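Local structure of hemoglobin-like protein (Methylacidiphilum infernorum, 4NK2) at residues E103-P108 against E156-W161; F165-I170 against P179-Y184. The protein binds heme b and probably carries or binds oxygen, as a group II truncated hemoglobin. All blocks are in the same frame, centred on the assembly; numbering follows the deposited sequence.

In the fold
Contact 1 precedes contact 2 along the chain, and their centres lie about 16 Å apart. Contact 1 brings the end of helix 87-104 against helix 155-165. Contact 2 starts where that second helix runs out: residues 165-170 meet the extended residues 179-184, which lead into helix 184-192. Helix 155-165 therefore links the two. A probable hydrogen bond, Trp-159 NE1 to Val-182 O at 2.9 Å, joins them directly, and Tyr-184 packs on Glu-156 and Trp-159. Both contacts are buried and both reach the heme pocket, contact 1 through Trp-161 and contact 2 through Phe-165, Ser-166 and Met-169.

Contact 1: residues E103-P108 against E156-W161; sequences EMCGGP and EEFWQW
Cys-105 meets Phe-158 at a helix end closed by Gly-106 N, which bonds back to Glu-103 O at 2.9 Å. With its positive phi, Gly-106 completes a Schellman motif. The contact across the segments is a sulfur-aromatic one. SG of Cys-105 lies in the plane of the Phe-158 ring, beside its edge, at 3.9 Å from CD2. It is 88° off the ring normal, so the sulfur faces ring hydrogens and not the pi cloud. SG is anti to the carbonyl carbon (chi1 -73°), which leaves it beside the backbone N and within contact of the Phe-158 edge. One residue earlier, CB of Met-104 touches the six-membered end of the Trp-161 indole, 3.8 Å from CH2. The two side chains cross at about a right angle. The Met-104 chain then bends, and its end turns away from Trp-161. The edge of the indole also meets CE2 of Phe-158, about one turn back on the same helix. Trp-161 packs further on Phe-49, Pro-50 and Phe-165 and touches the heme. Replacing the indole with an alanine here would probably leave Met-104 CB and Phe-158 CE2 without their aromatic neighbour and open a gap beside the heme. The C-terminal end of helix 87-104, with its Schellman turn, thus packs on helix 155-165 through an aromatic cluster that borders the heme pocket of this truncated globin.

Contact 2: residues F165-I170 against P179-Y184; sequences FSIRMI and PRRVPY. With HEM (protoporphyrin IX containing Fe), chain C.
The Arg-181 guanidinium has the methyl CD1 of Ile-167 over one face, with CD1 3.6 Å from NE. The two side chains cross at about a right angle. The second flat group is the Phe-165 ring. Met-169 CE sits over the centre of one face, 3.5 Å above the plane. The heme vinyl carbon CBC comes to the ring's edge, near its plane, 3.4 Å from Phe-165 CD2. Arg-181 is bent at chi2 and chi3, which brings its end back to Ile-167. Its charge is met by Glu-163, whose OE2 forms a salt bridge with NE and also accepts a hydrogen bond from Val-182 N.

Pro-179 fills the rest of the contact. Its CG is 3.6 Å from Ile-170 CD1 and 4.1 Å from Ile-167 CG2, so one ring corner serves both isoleucines. In Ile-170, CG1 is anti to the carbonyl carbon (chi1 -66°) and the chain then extends to place CD1 at the proline ring.

The other side of residues 165-170 turns to the heme. CG of Met-169 is 3.6 Å from the methine carbon CHC, and CA of Ser-166 is 3.7 Å from the methyl CMC. Met-169 also packs on His-124, the axial ligand of the iron. Ser-166 OG bonds with Ile-162 O and Arg-134 NE, so this buried hydroxyl is satisfied.

Across the segments the contact is made of isoleucine methyls, the proline ring and one guanidinium face. Shape and exclusion of water probably hold it, while Glu-163 takes up the Arg-181 charge at the exposed margin.

Contact 1: residues E103-P108 against E156-W161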
loop_
_atom_site.group_PDB
_atom_site.type_symbol
_atom_site.label_atom_id
_atom_site.label_comp_id
_atom_site.label_asym_id
_atom_site.label_seq_id
_atom_site.Cartn_x
_atom_site.Cartn_y
_atom_site.Cartn_z
ATOM N N GLU A 103 -23.783 3.012 15.077
ATOM C CA GLU A 103 -24.609 2.460 14.001
ATOM C C GLU A 103 -24.233 1.022 13.683
ATOM O O GLU A 103 -25.097 0.131 13.598
ATOM C CB GLU A 103 -24.505 3.326 12.731
ATOM C CG GLU A 103 -25.277 2.725 11.548
ATOM C CD GLU A 103 -25.462 3.698 10.371
ATOM O OE1 GLU A 103 -25.049 4.881 10.470
ATOM O OE2 GLU A 103 -26.033 3.267 9.337
ATOM N N MET A 104 -22.945 0.784 13.514
ATOM C CA MET A 104 -22.446 -0.525 13.142
ATOM C C MET A 104 -22.660 -1.585 14.206
ATOM O O MET A 104 -22.686 -2.752 13.907
ATOM C CB MET A 104 -20.974 -0.441 12.778
ATOM C CG MET A 104 -20.698 0.375 11.543
ATOM S SD MET A 104 -21.545 -0.261 10.118
ATOM C CE MET A 104 -22.595 1.073 9.684
ATOM N N CYS A 105 -22.813 -1.163 15.450
ATOM C CA CYS A 105 -23.130 -2.097 16.530
ATOM C C CYS A 105 -24.627 -2.352 16.661
ATOM O O CYS A 105 -25.054 -3.120 17.537
ATOM C CB CYS A 105 -22.565 -1.600 17.857
ATOM S SG CYS A 105 -20.773 -1.772 17.940
ATOM N N GLY A 106 -25.426 -1.718 15.801
ATOM C CA GLY A 106 -26.865 -1.961 15.787
ATOM C C GLY A 106 -27.709 -0.817 16.320
ATOM O O GLY A 106 -28.928 -0.956 16.485
ATOM N N GLY A 107 -27.079 0.320 16.594
ATOM C CA GLY A 107 -27.823 1.474 17.072
ATOM C C GLY A 107 -28.447 2.246 15.919
ATOM O O GLY A 107 -28.421 1.779 14.780
ATOM N N PRO A 108 -29.011 3.431 16.206
ATOM C CA PRO A 108 -29.620 4.233 15.138
ATOM C C PRO A 108 -28.585 4.590 14.065
ATOM O O PRO A 108 -27.385 4.554 14.335
ATOM C CB PRO A 108 -30.085 5.496 15.873
ATOM C CG PRO A 108 -30.304 5.033 17.309
ATOM C CD PRO A 108 -29.173 4.060 17.532
ATOM N N GLU A 156 -15.700 -9.953 22.656
ATOM C CA GLU A 156 -15.013 -10.689 21.592
ATOM C C GLU A 156 -15.591 -10.327 20.230
ATOM O O GLU A 156 -14.851 -10.129 19.278
ATOM C CB GLU A 156 -15.066 -12.207 21.809
ATOM C CG GLU A 156 -14.375 -12.998 20.688
ATOM C CD GLU A 156 -14.207 -14.482 21.011
ATOM O OE1 GLU A 156 -14.965 -15.007 21.858
ATOM O OE2 GLU A 156 -13.306 -15.127 20.423
ATOM N N GLU A 157 -16.915 -10.240 20.149
ATOM C CA GLU A 157 -17.600 -9.834 18.929
ATOM C C GLU A 157 -17.070 -8.485 18.405
ATOM O O GLU A 157 -16.765 -8.333 17.208
ATOM C CB GLU A 157 -19.099 -9.738 19.224
ATOM C CG GLU A 157 -19.987 -9.716 18.002
ATOM C CD GLU A 157 -21.450 -9.925 18.346
ATOM O OE1 GLU A 157 -22.309 -9.535 17.527
ATOM O OE2 GLU A 157 -21.745 -10.488 19.422
ATOM N N PHE A 158 -16.975 -7.504 19.300
ATOM C CA PHE A 158 -16.448 -6.191 18.933
ATOM C C PHE A 158 -14.987 -6.281 18.485
ATOM O O PHE A 158 -14.596 -5.708 17.456
ATOM C CB PHE A 158 -16.582 -5.211 20.103
ATOM C CG PHE A 158 -16.260 -3.783 19.728
ATOM C CD1 PHE A 158 -14.975 -3.276 19.896
ATOM C CD2 PHE A 158 -17.228 -2.965 19.159
ATOM C CE1 PHE A 158 -14.670 -1.962 19.526
ATOM C CE2 PHE A 158 -16.928 -1.646 18.784
ATOM C CZ PHE A 158 -15.651 -1.150 18.975
ATOM N N TRP A 159 -14.169 -6.977 19.268
ATOM C CA TRP A 159 -12.747 -7.081 18.953
ATOM C C TRP A 159 -12.506 -7.718 17.587
ATOM O O TRP A 159 -11.701 -7.221 16.793
ATOM C CB TRP A 159 -11.981 -7.885 20.019
ATOM C CG TRP A 159 -10.530 -8.004 19.634
ATOM C CD1 TRP A 159 -9.902 -9.079 19.047
ATOM C CD2 TRP A 159 -9.540 -6.977 19.754
ATOM N NE1 TRP A 159 -8.572 -8.779 18.818
ATOM C CE2 TRP A 159 -8.330 -7.494 19.234
ATOM C CE3 TRP A 159 -9.562 -5.669 20.251
ATOM C CZ2 TRP A 159 -7.151 -6.747 19.208
ATOM C CZ3 TRP A 159 -8.391 -4.931 20.226
ATOM C CH2 TRP A 159 -7.199 -5.477 19.717
ATOM N N GLN A 160 -13.162 -8.828 17.309
ATOM C CA GLN A 160 -12.907 -9.517 16.065
ATOM C C GLN A 160 -13.343 -8.670 14.878
ATOM O O GLN A 160 -12.784 -8.760 13.812
ATOM C CB GLN A 160 -13.553 -10.897 16.055
ATOM C CG GLN A 160 -15.010 -10.893 15.731
ATOM O OE1 GLN A 160 -15.085 -13.151 16.546
ATOM N NE2 GLN A 160 -16.904 -12.365 15.488
ATOM N N TRP A 161 -14.326 -7.814 15.095
ATOM C CA TRP A 161 -14.715 -6.860 14.053
ATOM C C TRP A 161 -13.592 -5.873 13.745
ATOM O O TRP A 161 -13.150 -5.764 12.598
ATOM C CB TRP A 161 -15.988 -6.101 14.435
ATOM C CG TRP A 161 -16.318 -4.986 13.461
ATOM C CD1 TRP A 161 -16.358 -5.073 12.093
ATOM C CD2 TRP A 161 -16.658 -3.629 13.786
ATOM N NE1 TRP A 161 -16.701 -3.846 11.552
ATOM C CE2 TRP A 161 -16.885 -2.947 12.571
ATOM C CE3 TRP A 161 -16.790 -2.927 14.991
ATOM C CZ2 TRP A 161 -17.239 -1.594 12.525
ATOM C CZ3 TRP A 161 -17.138 -1.591 14.948
ATOM C CH2 TRP A 161 -17.364 -0.935 13.717
#

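Contact 2: residues F165-I170 against P179-Y184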
loop_
_atom_site.group_PDB
_atom_site.type_symbol
_atom_site.label_atom_id
_atom_site.label_comp_id
_atom_site.label_asym_id
_atom_site.label_seq_id
_atom_site.Cartn_x
_atom_site.Cartn_y
_atom_site.Cartn_z
ATOM N N PHE A 165 -11.381 -5.748 10.376
ATOM C CA PHE A 165 -11.771 -4.633 9.515
ATOM C C PHE A 165 -10.602 -3.671 9.352
ATOM O O PHE A 165 -10.409 -3.081 8.284
ATOM C CB PHE A 165 -12.970 -3.892 10.114
ATOM C CG PHE A 165 -13.653 -2.946 9.152
ATOM C CD1 PHE A 165 -13.667 -3.201 7.786
ATOM C CD2 PHE A 165 -14.298 -1.809 9.619
ATOM C CE1 PHE A 165 -14.313 -2.334 6.904
ATOM C CE2 PHE A 165 -14.940 -0.933 8.738
ATOM C CZ PHE A 165 -14.942 -1.197 7.385
ATOM N N SER A 166 -9.818 -3.509 10.417
ATOM C CA SER A 166 -8.687 -2.583 10.395
ATOM C C SER A 166 -7.649 -2.978 9.346
ATOM O O SER A 166 -6.901 -2.131 8.845
ATOM C CB SER A 166 -8.036 -2.470 11.781
ATOM O OG SER A 166 -7.585 -3.729 12.279
ATOM N N ILE A 167 -7.587 -4.256 8.993
ATOM C CA ILE A 167 -6.601 -4.656 7.982
ATOM C C ILE A 167 -6.830 -3.930 6.646
ATOM O O ILE A 167 -5.873 -3.610 5.933
ATOM C CB ILE A 167 -6.609 -6.169 7.757
ATOM C CG1 ILE A 167 -6.185 -6.890 9.048
ATOM C CG2 ILE A 167 -5.666 -6.530 6.639
ATOM C CD1 ILE A 167 -6.299 -8.408 8.959
ATOM N N ARG A 168 -8.094 -3.687 6.304
ATOM C CA ARG A 168 -8.440 -3.052 5.033
ATOM C C ARG A 168 -8.184 -1.561 5.011
ATOM O O ARG A 168 -8.338 -0.921 3.968
ATOM C CB ARG A 168 -9.911 -3.295 4.719
ATOM C CG ARG A 168 -10.325 -4.711 4.986
ATOM C CD ARG A 168 -11.662 -5.032 4.363
ATOM N NE ARG A 168 -11.884 -6.472 4.407
ATOM C CZ ARG A 168 -12.686 -7.131 3.581
ATOM N NH1 ARG A 168 -13.350 -6.474 2.639
ATOM N NH2 ARG A 168 -12.811 -8.443 3.699
ATOM N N MET A 169 -7.808 -0.985 6.148
ATOM C CA MET A 169 -7.461 0.441 6.141
ATOM C C MET A 169 -5.994 0.656 5.759
ATOM O O MET A 169 -5.589 1.776 5.423
ATOM C CB MET A 169 -7.732 1.058 7.506
ATOM C CG MET A 169 -9.151 0.785 8.021
ATOM S SD MET A 169 -10.378 1.259 6.784
ATOM C CE MET A 169 -11.524 -0.054 7.177
ATOM N N ILE A 170 -5.193 -0.408 5.826
ATOM C CA ILE A 170 -3.748 -0.270 5.605
ATOM C C ILE A 170 -3.506 0.119 4.148
ATOM O O ILE A 170 -3.922 -0.598 3.226
ATOM C CB ILE A 170 -2.973 -1.575 5.892
ATOM C CG1 ILE A 170 -3.042 -1.932 7.385
ATOM C CG2 ILE A 170 -1.515 -1.422 5.446
ATOM C CD1 ILE A 170 -2.410 -3.281 7.717
ATOM N N PRO A 179 -0.076 -8.415 7.364
ATOM C CA PRO A 179 -0.445 -7.737 8.611
ATOM C C PRO A 179 -0.709 -8.757 9.708
ATOM O O PRO A 179 -1.259 -9.838 9.453
ATOM C CB PRO A 179 -1.738 -7.006 8.237
ATOM C CG PRO A 179 -1.534 -6.680 6.768
ATOM C CD PRO A 179 -0.842 -7.903 6.209
ATOM N N ARG A 180 -0.294 -8.416 10.918
ATOM C CA ARG A 180 -0.379 -9.327 12.058
ATOM C C ARG A 180 -1.826 -9.614 12.444
ATOM O O ARG A 180 -2.640 -8.696 12.527
ATOM C CB ARG A 180 0.345 -8.678 13.235
ATOM C CG ARG A 180 0.248 -9.383 14.570
ATOM C CD ARG A 180 0.643 -8.383 15.637
ATOM N NE ARG A 180 0.787 -8.977 16.959
ATOM C CZ ARG A 180 1.142 -8.284 18.035
ATOM N NH1 ARG A 180 1.381 -6.982 17.932
ATOM N NH2 ARG A 180 1.258 -8.888 19.213
ATOM N N ARG A 181 -2.151 -10.883 12.684
ATOM C CA ARG A 181 -3.468 -11.215 13.223
ATOM C C ARG A 181 -3.401 -11.203 14.750
ATOM O O ARG A 181 -2.426 -11.682 15.343
ATOM C CB ARG A 181 -3.937 -12.585 12.724
ATOM C CG ARG A 181 -4.102 -12.686 11.206
ATOM C CD ARG A 181 -4.818 -11.463 10.639
ATOM N NE ARG A 181 -6.180 -11.288 11.167
ATOM C CZ ARG A 181 -7.218 -12.037 10.801
ATOM N NH1 ARG A 181 -7.037 -13.030 9.937
ATOM N NH2 ARG A 181 -8.428 -11.810 11.303
ATOM N N VAL A 182 -4.423 -10.639 15.390
ATOM C CA VAL A 182 -4.510 -10.652 16.845
ATOM C C VAL A 182 -5.828 -11.306 17.257
ATOM O O VAL A 182 -6.826 -10.623 17.448
ATOM C CB VAL A 182 -4.420 -9.228 17.432
ATOM C CG1 VAL A 182 -4.374 -9.276 18.963
ATOM C CG2 VAL A 182 -3.189 -8.507 16.896
ATOM N N PRO A 183 -5.843 -12.641 17.366
ATOM C CA PRO A 183 -7.095 -13.303 17.749
ATOM C C PRO A 183 -7.428 -13.001 19.205
ATOM O O PRO A 183 -6.522 -12.734 20.009
ATOM C CB PRO A 183 -6.775 -14.793 17.578
ATOM C CG PRO A 183 -5.278 -14.875 17.743
ATOM C CD PRO A 183 -4.744 -13.602 17.143
ATOM N N TYR A 184 -8.713 -13.036 19.534
ATOM C CA TYR A 184 -9.156 -12.676 20.875
ATOM C C TYR A 184 -8.436 -13.508 21.931
ATOM O O TYR A 184 -8.182 -13.036 23.037
ATOM C CB TYR A 184 -10.664 -12.866 20.977
ATOM C CG TYR A 184 -11.256 -12.380 22.273
ATOM C CD1 TYR A 184 -11.327 -11.023 22.556
ATOM C CD2 TYR A 184 -11.754 -13.282 23.211
ATOM C CE1 TYR A 184 -11.878 -10.568 23.737
ATOM C CE2 TYR A 184 -12.304 -12.844 24.390
ATOM C CZ TYR A 184 -12.369 -11.494 24.651
ATOM O OH TYR A 184 -12.919 -11.069 25.837
HETATM C CHA HEM C . -11.266 8.731 10.228
HETATM C CHB HEM C . -6.993 6.894 11.554
HETATM C CHC HEM C . -8.870 2.401 11.258
HETATM C CHD HEM C . -13.227 4.536 11.744
HETATM C C1A HEM C . -9.927 8.648 10.517
HETATM C C2A HEM C . -8.938 9.720 10.423
HETATM C C3A HEM C . -7.756 9.187 10.798
HETATM C C4A HEM C . -7.959 7.783 11.129
HETATM C CMA HEM C . -6.385 9.895 10.896
HETATM C CAA HEM C . -9.221 11.181 9.967
HETATM C CBA HEM C . -8.879 11.266 8.464
HETATM C CGA HEM C . -9.123 12.613 7.790
HETATM O O1A HEM C . -8.234 13.076 7.020
HETATM O O2A HEM C . -10.197 13.246 7.984
HETATM C C1B HEM C . -7.070 5.511 11.502
HETATM C C2B HEM C . -5.967 4.566 11.578
HETATM C C3B HEM C . -6.482 3.326 11.496
HETATM C C4B HEM C . -7.932 3.425 11.368
HETATM C CMB HEM C . -4.471 4.905 11.747
HETATM C CAB HEM C . -5.647 2.031 11.536
HETATM C CBB HEM C . -6.199 0.877 11.144
HETATM C C1C HEM C . -10.234 2.569 11.417
HETATM C C2C HEM C . -11.249 1.536 11.570
HETATM C C3C HEM C . -12.448 2.138 11.693
HETATM C C4C HEM C . -12.243 3.573 11.639
HETATM C CMC HEM C . -10.984 0.013 11.560
HETATM C CAC HEM C . -13.833 1.478 11.894
HETATM C CBC HEM C . -13.953 0.221 12.344
HETATM C C1D HEM C . -13.154 5.823 11.264
HETATM C C2D HEM C . -14.275 6.678 10.904
HETATM C C3D HEM C . -13.647 7.986 10.446
HETATM C C4D HEM C . -12.218 7.795 10.558
HETATM C CMD HEM C . -15.792 6.375 10.980
HETATM C CAD HEM C . -14.394 9.235 9.930
HETATM C CBD HEM C . -14.702 8.989 8.450
HETATM C CGD HEM C . -15.432 10.207 7.931
HETATM O O1D HEM C . -14.780 11.267 7.772
HETATM O O2D HEM C . -16.665 10.117 7.690
HETATM N NA HEM C . -9.296 7.498 10.950
HETATM N NB HEM C . -8.236 4.770 11.379
HETATM N NC HEM C . -10.893 3.790 11.472
HETATM N ND HEM C . -11.974 6.516 11.045
HETATM FE FE HEM C . -10.097 5.608 11.124
#